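Local coordinates for Lmo2349 protein (Listeria monocytogenes, PDB 4GVO), which probably binds L-cystine or a related amino acid as the extracellular solute-binding component of an ABC importer, at residues T17-V22 with V73-E78; V22-L25 with L31-Y34; E37-I42 with F51-M56; D43-G48 with Q218-D223. All coordinates share one frame; numbering follows the deposited sequence.

Contact 1 (T17-V22 with V73-E78); sequences TQFPNV and VAHQME. With HIS (histidine), chain E.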
loop_
_atom_site.group_PDB
_atom_site.type_symbol
_atom_site.label_atom_id
_atom_site.label_comp_id
_atom_site.label_asym_id
_atom_site.label_seq_id
_atom_site.Cartn_x
_atom_site.Cartn_y
_atom_site.Cartn_z
ATOM N N THR A 17 7.894 -4.938 -6.334
ATOM C CA THR A 17 9.125 -4.195 -6.578
ATOM C C THR A 17 8.866 -2.789 -7.086
ATOM O O THR A 17 9.826 -2.069 -7.396
ATOM C CB THR A 17 10.029 -4.909 -7.610
ATOM O OG1 THR A 17 9.367 -4.950 -8.888
ATOM C CG2 THR A 17 10.375 -6.335 -7.112
ATOM N N GLN A 18 7.605 -2.337 -7.073
ATOM C CA GLN A 18 7.241 -1.089 -7.732
ATOM C C GLN A 18 6.617 -0.092 -6.780
ATOM O O GLN A 18 5.839 0.765 -7.197
ATOM C CB GLN A 18 6.287 -1.357 -8.887
ATOM C CG GLN A 18 6.855 -2.321 -9.918
ATOM C CD GLN A 18 8.041 -1.754 -10.651
ATOM O OE1 GLN A 18 7.941 -0.680 -11.244
ATOM N NE2 GLN A 18 9.177 -2.466 -10.619
ATOM N N PHE A 19 6.985 -0.167 -5.499
ATOM C CA PHE A 19 6.567 0.839 -4.510
ATOM C C PHE A 19 7.815 1.445 -3.892
ATOM O O PHE A 19 8.423 0.887 -2.952
ATOM C CB PHE A 19 5.631 0.252 -3.474
ATOM C CG PHE A 19 4.799 1.265 -2.699
ATOM C CD1 PHE A 19 5.197 2.570 -2.518
ATOM C CD2 PHE A 19 3.607 0.849 -2.063
ATOM C CE1 PHE A 19 4.416 3.451 -1.790
ATOM C CE2 PHE A 19 2.855 1.734 -1.297
ATOM C CZ PHE A 19 3.257 3.047 -1.190
ATOM N N PRO A 20 8.247 2.603 -4.417
ATOM C CA PRO A 20 9.480 3.196 -3.900
ATOM C C PRO A 20 9.464 3.372 -2.392
ATOM O O PRO A 20 8.446 3.775 -1.820
ATOM C CB PRO A 20 9.543 4.561 -4.654
ATOM C CG PRO A 20 8.874 4.270 -5.975
ATOM C CD PRO A 20 7.698 3.401 -5.550
ATOM N N ASN A 21 10.583 3.033 -1.759
ATOM C CA ASN A 21 10.744 3.077 -0.333
ATOM C C ASN A 21 9.936 2.084 0.484
ATOM O O ASN A 21 10.028 2.092 1.723
ATOM C CB ASN A 21 10.667 4.486 0.243
ATOM C CG ASN A 21 12.029 5.192 0.228
ATOM O OD1 ASN A 21 12.868 4.911 -0.603
ATOM N ND2 ASN A 21 12.192 6.161 1.092
ATOM N N VAL A 22 9.193 1.222 -0.189
ATOM C CA VAL A 22 8.310 0.238 0.475
ATOM C C VAL A 22 8.690 -1.187 0.081
ATOM O O VAL A 22 8.932 -2.042 0.926
ATOM C CB VAL A 22 6.846 0.552 0.185
ATOM C CG1 VAL A 22 5.946 -0.632 0.524
ATOM C CG2 VAL A 22 6.434 1.845 0.898
ATOM N N VAL A 73 1.358 -11.860 2.655
ATOM C CA VAL A 73 1.565 -10.732 1.713
ATOM C C VAL A 73 1.946 -9.509 2.533
ATOM O O VAL A 73 1.287 -9.211 3.557
ATOM C CB VAL A 73 0.306 -10.483 0.869
ATOM C CG1 VAL A 73 0.388 -9.153 0.114
ATOM C CG2 VAL A 73 0.102 -11.641 -0.111
ATOM N N ALA A 74 2.989 -8.823 2.066
ATOM C CA ALA A 74 3.472 -7.540 2.634
ATOM C C ALA A 74 3.573 -6.514 1.532
ATOM O O ALA A 74 4.473 -6.608 0.710
ATOM C CB ALA A 74 4.848 -7.743 3.272
ATOM N N HIS A 75 2.600 -5.612 1.438
ATOM C CA HIS A 75 2.605 -4.581 0.438
ATOM C C HIS A 75 1.711 -3.440 0.857
ATOM O O HIS A 75 0.789 -3.072 0.136
ATOM C CB HIS A 75 2.152 -5.153 -0.928
ATOM C CG HIS A 75 2.516 -4.291 -2.123
ATOM N ND1 HIS A 75 2.013 -3.035 -2.334
ATOM C CD2 HIS A 75 3.376 -4.549 -3.190
ATOM C CE1 HIS A 75 2.560 -2.534 -3.476
ATOM N NE2 HIS A 75 3.354 -3.456 -4.012
ATOM N N GLN A 76 1.935 -2.914 2.051
ATOM C CA GLN A 76 1.105 -1.813 2.564
ATOM C C GLN A 76 -0.385 -2.152 2.477
ATOM O O GLN A 76 -1.211 -1.319 2.060
ATOM C CB GLN A 76 1.440 -0.519 1.860
ATOM C CG GLN A 76 2.809 0.035 2.246
ATOM C CD GLN A 76 2.827 0.567 3.661
ATOM O OE1 GLN A 76 2.006 1.410 4.017
ATOM N NE2 GLN A 76 3.741 0.050 4.476
ATOM N N MET A 77 -0.754 -3.382 2.857
ATOM C CA MET A 77 -2.134 -3.826 2.629
ATOM C C MET A 77 -3.092 -3.272 3.690
ATOM O O MET A 77 -2.976 -3.566 4.886
ATOM C CB MET A 77 -2.237 -5.365 2.616
ATOM C CG MET A 77 -1.372 -6.009 1.526
ATOM S SD MET A 77 -1.746 -5.487 -0.147
ATOM C CE MET A 77 -3.192 -6.494 -0.485
ATOM N N GLU A 78 -4.066 -2.503 3.196
ATOM C CA GLU A 78 -5.124 -1.941 3.999
ATOM C C GLU A 78 -6.136 -2.971 4.407
ATOM O O GLU A 78 -6.590 -3.773 3.585
ATOM C CB GLU A 78 -5.805 -0.841 3.187
ATOM C CG GLU A 78 -4.946 0.402 2.973
ATOM C CD GLU A 78 -5.499 1.262 1.821
ATOM O OE1 GLU A 78 -6.619 1.811 1.978
ATOM O OE2 GLU A 78 -4.856 1.363 0.760
HETATM N N HIS E . -2.476 0.132 0.251
HETATM C CA HIS E . -2.883 -0.605 -0.985
HETATM C C HIS E . -3.963 -1.604 -0.740
HETATM O O HIS E . -4.251 -1.893 0.431
HETATM C CB HIS E . -1.680 -1.297 -1.601
HETATM C CG HIS E . -0.911 -0.398 -2.521
HETATM N ND1 HIS E . -0.309 0.712 -2.071
HETATM C CD2 HIS E . -0.711 -0.422 -3.923
HETATM C CE1 HIS E . 0.257 1.357 -3.123
HETATM N NE2 HIS E . 0.026 0.640 -4.232
HETATM O OXT HIS E . -4.563 -2.116 -1.714
HETATM O O HOH W 1 4.828 -3.090 -6.343
#
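Phe19 and Val22 meet His75 and Gln76 through carbon atoms alone. Phe19 CD2 comes to 3.8 Å from His75 CE1, which lies at the edge of the phenyl ring, near its plane; the two rings are inclined at 44°, an oblique pairing. On the other branch of the contact, Val22 CG1 touches Gln76 CG at 3.6 Å, and the same CG reaches Phe19 CE2 at 3.9 Å. Val22 CG2 lies over the centre of one face of the Phe19 ring, 3.6 Å above it, the branched valine laying a methyl on the flat ring within the same segment.

These two segments line the ligand cleft of a family 3 solute-binding protein. Residues 17-22 include a classic beta bulge, with Gln18 and Phe19 both set against Cys23, while residues 73-78 begin at the end of strand 72-73.

Polar groups follow another pattern. A water in the plane of the His75 ring lies 2.8 Å from its NE2 and accepts a hydrogen bond from the backbone N of Gln18. The Gln76 chain bends about its CB-CG bond (chi2 -71°), leaving its aliphatic part on Phe19 and Val22 while its amide pairs with Asp35 and Asn95.

The bound histidine, an amino acid, is met by complementary groups. Glu78 N donates an almost straight bond (174°) to its carboxylate O at 2.8 Å, and Arg83 and Asn128 also bond to the ligand. Its amino N lies 2.6 Å from Gln76 O and 2.7 Å from Glu78 OE2, while its imidazole reaches the Phe19 ring. S-oxy cysteine occupies the same pocket.

Contact 2 (V22-L25 with L31-Y34); sequences VCFL and LTGY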
loop_
_atom_site.group_PDB
_atom_site.type_symbol
_atom_site.label_atom_id
_atom_site.label_comp_id
_atom_site.label_asym_id
_atom_site.label_seq_id
_atom_site.Cartn_x
_atom_site.Cartn_y
_atom_site.Cartn_z
ATOM N N VAL A 22 9.193 1.222 -0.189
ATOM C CA VAL A 22 8.310 0.238 0.475
ATOM C C VAL A 22 8.690 -1.187 0.081
ATOM O O VAL A 22 8.932 -2.042 0.926
ATOM C CB VAL A 22 6.846 0.552 0.185
ATOM C CG1 VAL A 22 5.946 -0.632 0.524
ATOM C CG2 VAL A 22 6.434 1.845 0.898
ATOM N N CYS A 23 8.758 -1.423 -1.225
ATOM C CA CYS A 23 9.198 -2.712 -1.777
ATOM C C CYS A 23 9.716 -2.436 -3.180
ATOM O O CYS A 23 8.981 -2.129 -4.088
ATOM C CB CYS A 23 8.125 -3.824 -1.709
ATOM S SG CYS A 23 6.517 -3.430 -2.414
ATOM N N PHE A 24 11.033 -2.500 -3.314
ATOM C CA PHE A 24 11.698 -2.094 -4.518
ATOM C C PHE A 24 13.105 -2.672 -4.545
ATOM O O PHE A 24 13.593 -3.143 -3.548
ATOM C CB PHE A 24 11.729 -0.586 -4.650
ATOM C CG PHE A 24 12.746 0.086 -3.764
ATOM C CD1 PHE A 24 12.490 0.274 -2.406
ATOM C CD2 PHE A 24 13.967 0.515 -4.257
ATOM C CE1 PHE A 24 13.391 0.887 -1.562
ATOM C CE2 PHE A 24 14.877 1.136 -3.420
ATOM C CZ PHE A 24 14.598 1.296 -2.062
ATOM N N LEU A 25 13.725 -2.661 -5.725
ATOM C CA LEU A 25 15.077 -3.128 -5.900
ATOM C C LEU A 25 16.024 -1.924 -5.914
ATOM O O LEU A 25 15.820 -0.969 -6.682
ATOM C CB LEU A 25 15.176 -3.913 -7.202
ATOM C CG LEU A 25 14.376 -5.230 -7.254
ATOM C CD1 LEU A 25 14.166 -5.660 -8.727
ATOM C CD2 LEU A 25 15.040 -6.289 -6.380
ATOM N N LEU A 31 16.486 -6.422 -2.918
ATOM C CA LEU A 31 15.121 -6.079 -2.548
ATOM C C LEU A 31 15.139 -5.377 -1.172
ATOM O O LEU A 31 15.731 -5.873 -0.218
ATOM C CB LEU A 31 14.250 -7.327 -2.524
ATOM C CG LEU A 31 12.788 -7.160 -2.274
ATOM C CD1 LEU A 31 12.071 -6.489 -3.448
ATOM C CD2 LEU A 31 12.133 -8.482 -1.957
ATOM N N THR A 32 14.493 -4.219 -1.103
ATOM C CA THR A 32 14.513 -3.455 0.139
ATOM C C THR A 32 13.283 -2.540 0.208
ATOM O O THR A 32 12.355 -2.720 -0.554
ATOM C CB THR A 32 15.867 -2.704 0.278
ATOM O OG1 THR A 32 15.999 -2.176 1.591
ATOM C CG2 THR A 32 16.040 -1.581 -0.795
ATOM N N GLY A 33 13.267 -1.588 1.152
ATOM C CA GLY A 33 12.140 -0.739 1.454
ATOM C C GLY A 33 11.497 -1.119 2.774
ATOM O O GLY A 33 11.779 -2.173 3.329
ATOM N N TYR A 34 10.605 -0.254 3.257
ATOM C CA TYR A 34 9.991 -0.408 4.575
ATOM C C TYR A 34 9.424 -1.810 4.824
ATOM O O TYR A 34 9.710 -2.422 5.813
ATOM C CB TYR A 34 8.856 0.619 4.673
ATOM C CG TYR A 34 8.194 0.740 6.026
ATOM C CD1 TYR A 34 8.915 1.026 7.184
ATOM C CD2 TYR A 34 6.836 0.578 6.150
ATOM C CE1 TYR A 34 8.276 1.132 8.387
ATOM C CE2 TYR A 34 6.183 0.727 7.380
ATOM C CZ TYR A 34 6.905 0.990 8.495
ATOM O OH TYR A 34 6.323 1.132 9.754
#
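Phe24 and Thr32 form the hydrogen-bonded pair of a beta hairpin, whose strands 23-25 and 31-32 are two of the three in a small antiparallel sheet. Thr32 N gives a hydrogen bond of 2.8 Å to Phe24 O, arriving nearly in line with the carbonyl (C=O...N 175°). In return Phe24 N reaches Thr32 O at 3.1 Å, and Cys23 CA lies 3.4 Å from that same oxygen in a CA-H...O contact.

The side chains of this pair lie alongside one another on one face of the sheet. Phe24 places CG between its backbone N and carbonyl carbon (chi1 76°), which swings the ring over the partner strand: Thr32 CG2 sits above the ring face, 3.9 Å from the centroid, in a CH-pi contact. The threonine serves two purposes, since OG1 is hydrogen-bonded to Glu37 OE2 while the methyl meets the phenyl. On the opposite face, Leu25 CD2 packs loosely on Leu31 CB at 4.1 Å.

Gly33 is the N-cap residue before helix 34-44. Its phi of 108° is one that glycine adopts readily, and its CA lies 3.6 Å from Phe24 CE1, close against the Val22-Cys23 backbone.

The chemistry implies a division of labour: two backbone hydrogen bonds fix the register of the strands, the aromatic-methyl pair adds an apolar contact on the face that carries Phe24 and Thr32, and glycine lets the chain turn tightly from strand to helix.

Contact 3 (E37-I42 with F51-M56); sequences ELVKEI and FKFKTM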
loop_
_atom_site.group_PDB
_atom_site.type_symbol
_atom_site.label_atom_id
_atom_site.label_comp_id
_atom_site.label_asym_id
_atom_site.label_seq_id
_atom_site.Cartn_x
_atom_site.Cartn_y
_atom_site.Cartn_z
ATOM N N GLU A 37 12.212 -4.574 4.749
ATOM C CA GLU A 37 13.069 -4.502 5.912
ATOM C C GLU A 37 12.329 -4.866 7.198
ATOM O O GLU A 37 12.904 -5.503 8.093
ATOM C CB GLU A 37 13.761 -3.147 5.999
ATOM C CG GLU A 37 14.678 -2.909 4.794
ATOM C CD GLU A 37 15.823 -3.891 4.606
ATOM O OE1 GLU A 37 16.259 -4.536 5.590
ATOM O OE2 GLU A 37 16.340 -3.992 3.469
ATOM N N LEU A 38 11.042 -4.517 7.293
ATOM C CA LEU A 38 10.258 -4.943 8.460
ATOM C C LEU A 38 10.161 -6.468 8.521
ATOM O O LEU A 38 10.325 -7.049 9.569
ATOM C CB LEU A 38 8.867 -4.297 8.482
ATOM C CG LEU A 38 7.997 -4.649 9.678
ATOM C CD1 LEU A 38 8.659 -4.273 10.994
ATOM C CD2 LEU A 38 6.669 -3.953 9.489
ATOM N N VAL A 39 9.846 -7.121 7.415
ATOM C CA VAL A 39 9.779 -8.576 7.372
ATOM C C VAL A 39 11.126 -9.185 7.785
ATOM O O VAL A 39 11.180 -10.179 8.501
ATOM C CB VAL A 39 9.306 -9.086 5.994
ATOM C CG1 VAL A 39 9.512 -10.589 5.895
ATOM C CG2 VAL A 39 7.852 -8.718 5.783
ATOM N N LYS A 40 12.231 -8.627 7.317
ATOM C CA LYS A 40 13.555 -9.134 7.705
ATOM C C LYS A 40 13.811 -8.997 9.211
ATOM O O LYS A 40 14.411 -9.852 9.832
ATOM C CB LYS A 40 14.662 -8.459 6.883
ATOM C CG LYS A 40 14.645 -8.828 5.401
ATOM C CD LYS A 40 15.810 -8.212 4.634
ATOM C CE LYS A 40 15.932 -8.763 3.223
ATOM N NZ LYS A 40 17.262 -8.384 2.650
ATOM N N GLU A 41 13.361 -7.901 9.792
ATOM C CA GLU A 41 13.446 -7.688 11.229
ATOM C C GLU A 41 12.583 -8.683 11.998
ATOM O O GLU A 41 12.997 -9.225 13.017
ATOM C CB GLU A 41 13.102 -6.237 11.570
ATOM C CG GLU A 41 13.334 -5.872 13.013
ATOM C CD GLU A 41 14.808 -5.945 13.416
ATOM O OE1 GLU A 41 15.694 -5.737 12.556
ATOM O OE2 GLU A 41 15.069 -6.241 14.591
ATOM N N ILE A 42 11.384 -8.972 11.486
ATOM C CA ILE A 42 10.533 -9.975 12.066
ATOM C C ILE A 42 11.190 -11.352 12.010
ATOM O O ILE A 42 11.216 -12.087 13.007
ATOM C CB ILE A 42 9.155 -9.986 11.344
ATOM C CG1 ILE A 42 8.367 -8.768 11.776
ATOM C CG2 ILE A 42 8.395 -11.243 11.636
ATOM C CD1 ILE A 42 7.179 -8.458 10.890
ATOM N N PHE A 51 12.073 -16.530 6.623
ATOM C CA PHE A 51 11.215 -15.813 5.680
ATOM C C PHE A 51 11.988 -15.607 4.398
ATOM O O PHE A 51 13.134 -15.143 4.404
ATOM C CB PHE A 51 10.774 -14.466 6.251
ATOM C CG PHE A 51 9.777 -14.565 7.378
ATOM C CD1 PHE A 51 10.140 -15.008 8.642
ATOM C CD2 PHE A 51 8.438 -14.179 7.202
ATOM C CE1 PHE A 51 9.222 -15.100 9.675
ATOM C CE2 PHE A 51 7.538 -14.264 8.261
ATOM C CZ PHE A 51 7.950 -14.692 9.501
ATOM N N LYS A 52 11.349 -15.922 3.296
ATOM C CA LYS A 52 11.894 -15.633 2.005
ATOM C C LYS A 52 10.856 -14.904 1.165
ATOM O O LYS A 52 9.680 -15.059 1.393
ATOM C CB LYS A 52 12.300 -16.892 1.306
ATOM C CG LYS A 52 11.202 -17.825 1.010
ATOM C CD LYS A 52 11.725 -19.098 0.353
ATOM C CE LYS A 52 12.357 -18.845 -1.012
ATOM N NZ LYS A 52 12.790 -20.112 -1.646
ATOM N N PHE A 53 11.311 -14.142 0.179
ATOM C CA PHE A 53 10.412 -13.360 -0.626
ATOM C C PHE A 53 10.142 -14.012 -1.981
ATOM O O PHE A 53 10.992 -14.687 -2.564
ATOM C CB PHE A 53 10.981 -11.946 -0.827
ATOM C CG PHE A 53 11.112 -11.171 0.448
ATOM C CD1 PHE A 53 10.013 -10.531 1.015
ATOM C CD2 PHE A 53 12.323 -11.130 1.127
ATOM C CE1 PHE A 53 10.154 -9.823 2.182
ATOM C CE2 PHE A 53 12.446 -10.448 2.318
ATOM C CZ PHE A 53 11.357 -9.788 2.836
ATOM N N LYS A 54 8.937 -13.719 -2.474
ATOM C CA LYS A 54 8.513 -14.025 -3.829
ATOM C C LYS A 54 7.916 -12.741 -4.393
ATOM O O LYS A 54 6.861 -12.293 -3.948
ATOM C CB LYS A 54 7.487 -15.159 -3.859
ATOM C CG LYS A 54 7.092 -15.587 -5.264
ATOM C CD LYS A 54 5.936 -16.579 -5.294
ATOM C CE LYS A 54 6.313 -17.988 -4.897
ATOM N NZ LYS A 54 7.000 -18.744 -5.993
ATOM N N THR A 55 8.631 -12.123 -5.343
ATOM C CA THR A 55 8.198 -10.866 -5.919
ATOM C C THR A 55 7.293 -11.111 -7.110
ATOM O O THR A 55 7.438 -12.081 -7.827
ATOM C CB THR A 55 9.382 -9.978 -6.295
ATOM O OG1 THR A 55 10.207 -10.661 -7.240
ATOM C CG2 THR A 55 10.175 -9.609 -5.052
ATOM N N MET A 56 6.332 -10.214 -7.258
ATOM C CA MET A 56 5.307 -10.320 -8.306
ATOM C C MET A 56 4.682 -8.961 -8.508
ATOM O O MET A 56 4.912 -8.036 -7.719
ATOM C CB MET A 56 4.275 -11.426 -8.007
ATOM C CG MET A 56 3.471 -11.131 -6.783
ATOM S SD MET A 56 2.494 -12.531 -6.291
ATOM C CE MET A 56 3.770 -13.661 -5.682
#
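Val39 of helix 34-44 wedges its CG1 methyl between two phenylalanines of strand 49-55, 3.7 Å from Phe53 CZ and 4.0 Å from Phe51 CD2. The two short segments run roughly antiparallel, at 156°, with axes 9.0 Å apart. CG1 stands anti to the backbone N of Val39 (chi1 169°), and a beta-branched side chain is compact enough to fit there. One turn further along, Ile42 CG2 touches Phe51 CZ at 4.1 Å. This is the closed side: Phe51 also rests on Ile11 and Val13 of strand 9-15, and Ile42 on Ala216 and Ile220 of helix 207-222. Helix 34-44 here covers the sheet within a beta-alpha-beta connection, strands 9-15 and 49-55 being parallel neighbours.

The outer side is looser. Phe53 is only partly buried, and in one of its two conformers the extended Lys40 chain crosses it at about a right angle. A lysine suits this margin, its methylenes lying against the ring while the residue as a whole stays exposed.

Between residues 37-42 and 51-56 the side chains meet by carbon alone, so here apolar burial and fit do the work; the polar tie comes just beyond, where Asp43 OD2 accepts from Phe51 N.

Contact 4 (D43-G48 with Q218-D223); sequences DKRLPG and QSIIDD. With NA (sodium ion), chain D.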
loop_
_atom_site.group_PDB
_atom_site.type_symbol
_atom_site.label_atom_id
_atom_site.label_comp_id
_atom_site.label_asym_id
_atom_site.label_seq_id
_atom_site.Cartn_x
_atom_site.Cartn_y
_atom_site.Cartn_z
ATOM N N ASP A 43 11.765 -11.692 10.877
ATOM C CA ASP A 43 12.452 -12.977 10.710
ATOM C C ASP A 43 13.559 -13.139 11.769
ATOM O O ASP A 43 13.679 -14.198 12.386
ATOM C CB ASP A 43 13.020 -13.042 9.277
ATOM C CG ASP A 43 13.624 -14.378 8.891
ATOM O OD1 ASP A 43 13.513 -15.350 9.619
ATOM O OD2 ASP A 43 14.107 -14.468 7.747
ATOM N N LYS A 44 14.315 -12.069 12.011
ATOM C CA LYS A 44 15.404 -12.110 12.956
ATOM C C LYS A 44 14.905 -12.495 14.369
ATOM O O LYS A 44 15.611 -13.167 15.139
ATOM C CB LYS A 44 16.113 -10.752 12.875
ATOM C CG LYS A 44 17.168 -10.444 13.885
ATOM C CD LYS A 44 17.536 -8.967 13.793
ATOM C CE LYS A 44 17.972 -8.569 12.391
ATOM N NZ LYS A 44 18.087 -7.071 12.226
ATOM N N ARG A 45 13.686 -12.072 14.689
ATOM C CA ARG A 45 13.090 -12.281 15.962
ATOM C C ARG A 45 12.244 -13.532 16.078
ATOM O O ARG A 45 11.642 -13.795 17.141
ATOM C CB ARG A 45 12.295 -11.021 16.346
ATOM C CG ARG A 45 13.206 -9.804 16.358
ATOM C CD ARG A 45 12.502 -8.597 16.894
ATOM N NE ARG A 45 13.320 -7.390 16.687
ATOM C CZ ARG A 45 13.378 -6.385 17.534
ATOM N NH1 ARG A 45 12.662 -6.415 18.658
ATOM N NH2 ARG A 45 14.090 -5.332 17.242
ATOM N N LEU A 46 12.237 -14.356 15.035
ATOM C CA LEU A 46 11.454 -15.613 15.037
ATOM C C LEU A 46 12.385 -16.740 14.619
ATOM O O LEU A 46 12.485 -17.087 13.431
ATOM C CB LEU A 46 10.294 -15.481 14.053
ATOM C CG LEU A 46 9.127 -14.582 14.544
ATOM C CD1 LEU A 46 8.081 -14.472 13.415
ATOM C CD2 LEU A 46 8.463 -15.062 15.850
ATOM N N PRO A 47 13.110 -17.298 15.578
ATOM C CA PRO A 47 14.069 -18.336 15.216
ATOM C C PRO A 47 13.480 -19.637 14.677
ATOM O O PRO A 47 14.176 -20.372 13.976
ATOM C CB PRO A 47 14.842 -18.562 16.517
ATOM C CG PRO A 47 13.971 -18.077 17.608
ATOM C CD PRO A 47 13.147 -16.962 17.011
ATOM N N GLY A 48 12.186 -19.858 14.901
ATOM C CA GLY A 48 11.540 -21.051 14.355
ATOM C C GLY A 48 11.076 -20.914 12.919
ATOM O O GLY A 48 10.499 -21.837 12.353
ATOM N N GLN A 218 5.262 -6.590 17.839
ATOM C CA GLN A 218 5.109 -5.851 19.084
ATOM C C GLN A 218 6.468 -5.569 19.716
ATOM O O GLN A 218 6.686 -4.507 20.256
ATOM C CB GLN A 218 4.240 -6.632 20.070
ATOM C CG GLN A 218 3.848 -5.795 21.275
ATOM C CD GLN A 218 2.984 -4.610 20.843
ATOM O OE1 GLN A 218 1.934 -4.799 20.225
ATOM N NE2 GLN A 218 3.417 -3.399 21.152
ATOM N N SER A 219 7.388 -6.530 19.658
ATOM C CA SER A 219 8.730 -6.275 20.210
ATOM C C SER A 219 9.496 -5.218 19.416
ATOM O O SER A 219 10.273 -4.453 19.980
ATOM C CB SER A 219 9.541 -7.569 20.334
ATOM O OG SER A 219 9.953 -8.082 19.098
ATOM N N ILE A 220 9.269 -5.153 18.112
ATOM C CA ILE A 220 9.827 -4.125 17.247
ATOM C C ILE A 220 9.272 -2.741 17.576
ATOM O O ILE A 220 9.994 -1.746 17.532
ATOM C CB ILE A 220 9.601 -4.541 15.781
ATOM C CG1 ILE A 220 10.477 -5.767 15.453
ATOM C CG2 ILE A 220 9.857 -3.414 14.778
ATOM C CD1 ILE A 220 10.041 -6.527 14.203
ATOM N N ILE A 221 7.986 -2.678 17.865
ATOM C CA ILE A 221 7.409 -1.443 18.388
ATOM C C ILE A 221 8.050 -1.078 19.729
ATOM O O ILE A 221 8.488 0.075 19.937
ATOM C CB ILE A 221 5.877 -1.584 18.494
ATOM C CG1 ILE A 221 5.271 -1.537 17.085
ATOM C CG2 ILE A 221 5.315 -0.493 19.436
ATOM C CD1 ILE A 221 3.826 -2.020 17.043
ATOM N N ASP A 222 8.112 -2.039 20.615
ATOM C CA ASP A 222 8.403 -1.769 22.031
ATOM C C ASP A 222 9.844 -1.285 22.249
ATOM O O ASP A 222 10.108 -0.496 23.171
ATOM C CB ASP A 222 8.139 -2.983 22.909
ATOM C CG ASP A 222 6.651 -3.303 23.077
ATOM O OD1 ASP A 222 5.811 -2.516 22.642
ATOM O OD2 ASP A 222 6.308 -4.361 23.627
ATOM N N ASP A 223 10.765 -1.744 21.399
ATOM C CA ASP A 223 12.150 -1.318 21.501
ATOM C C ASP A 223 12.555 -0.107 20.645
ATOM O O ASP A 223 13.731 0.268 20.635
ATOM C CB ASP A 223 13.102 -2.508 21.347
ATOM C CG ASP A 223 13.282 -2.970 19.916
ATOM O OD1 ASP A 223 12.777 -2.294 18.997
ATOM O OD2 ASP A 223 13.958 -4.009 19.738
HETATM NA NA NA D . 13.663 -16.375 11.579
HETATM O O HOH W 2 15.879 -16.777 11.980
#
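Arg45, where the chain leaves helix 34-44, faces Ser219 in the last turns of helix 207-222, their CA atoms 8.6 Å apart, and the gap is spanned by the arginine side chain. That chain is extended from CG to NE (chi2 -173°), carrying the guanidinium to the end of the second helix. There NH2 and NH1 both bond to a single oxygen, Asp223 OD2. NH2 meets its syn lone pair at 2.8 Å, whereas NH1, at 2.9 Å, approaches from above the carboxylate plane. The salt bridge is thus end-on but not flat: the two planes are 67° apart.

In one of two conformers of Ser219, Arg45 NH1 also donates to its OG at 3.2 Å, the hydroxyl lying somewhat out of the guanidinium plane; this hydroxyl is bonded to Ala216 as well. Over one guanidinium face Ile220 CG1 packs 3.5 Å from NE, so an apolar branch covers the flat group while its edge serves the polar partners. Arginine suits the site because its long stem and several N-H groups can do both; NE adds a salt bridge to Glu41. Asp223 OD1, in turn, is bonded to Thr225.

The end of helix 34-44 and the turn after it bind a sodium ion. Asp43 chelates it through O at 2.3 Å and OD1 at 2.2 Å, Leu46 O adds a ligand at 2.3 Å, and Tyr49 O and a water complete five. Alongside, Ile220 packs against Leu38 and Ile42 of helix 34-44 and Leu226 of helix 225-234.

The four contacts run from the ligand cleft to the far end of one lobe. Contacts 1 and 2 share Val22 and the small sheet of strands 18-19, 23-25 and 31-32, with centres about 8 Å apart. Contact 2 closes before contact 3 opens; strand 31-32 leads into helix 34-44, and Leu31 packs on Phe53. Helix 34-44 then serves contacts 3 and 4, whose centres are about 13 Å apart. Contact 3 is nested within the loop closed by contact 1; contact 4 crosses it, bringing back helix 207-222. The centre of contact 4, with its sodium site, lies about 20 Å from that of contact 1, so it is remote from the bound amino acid.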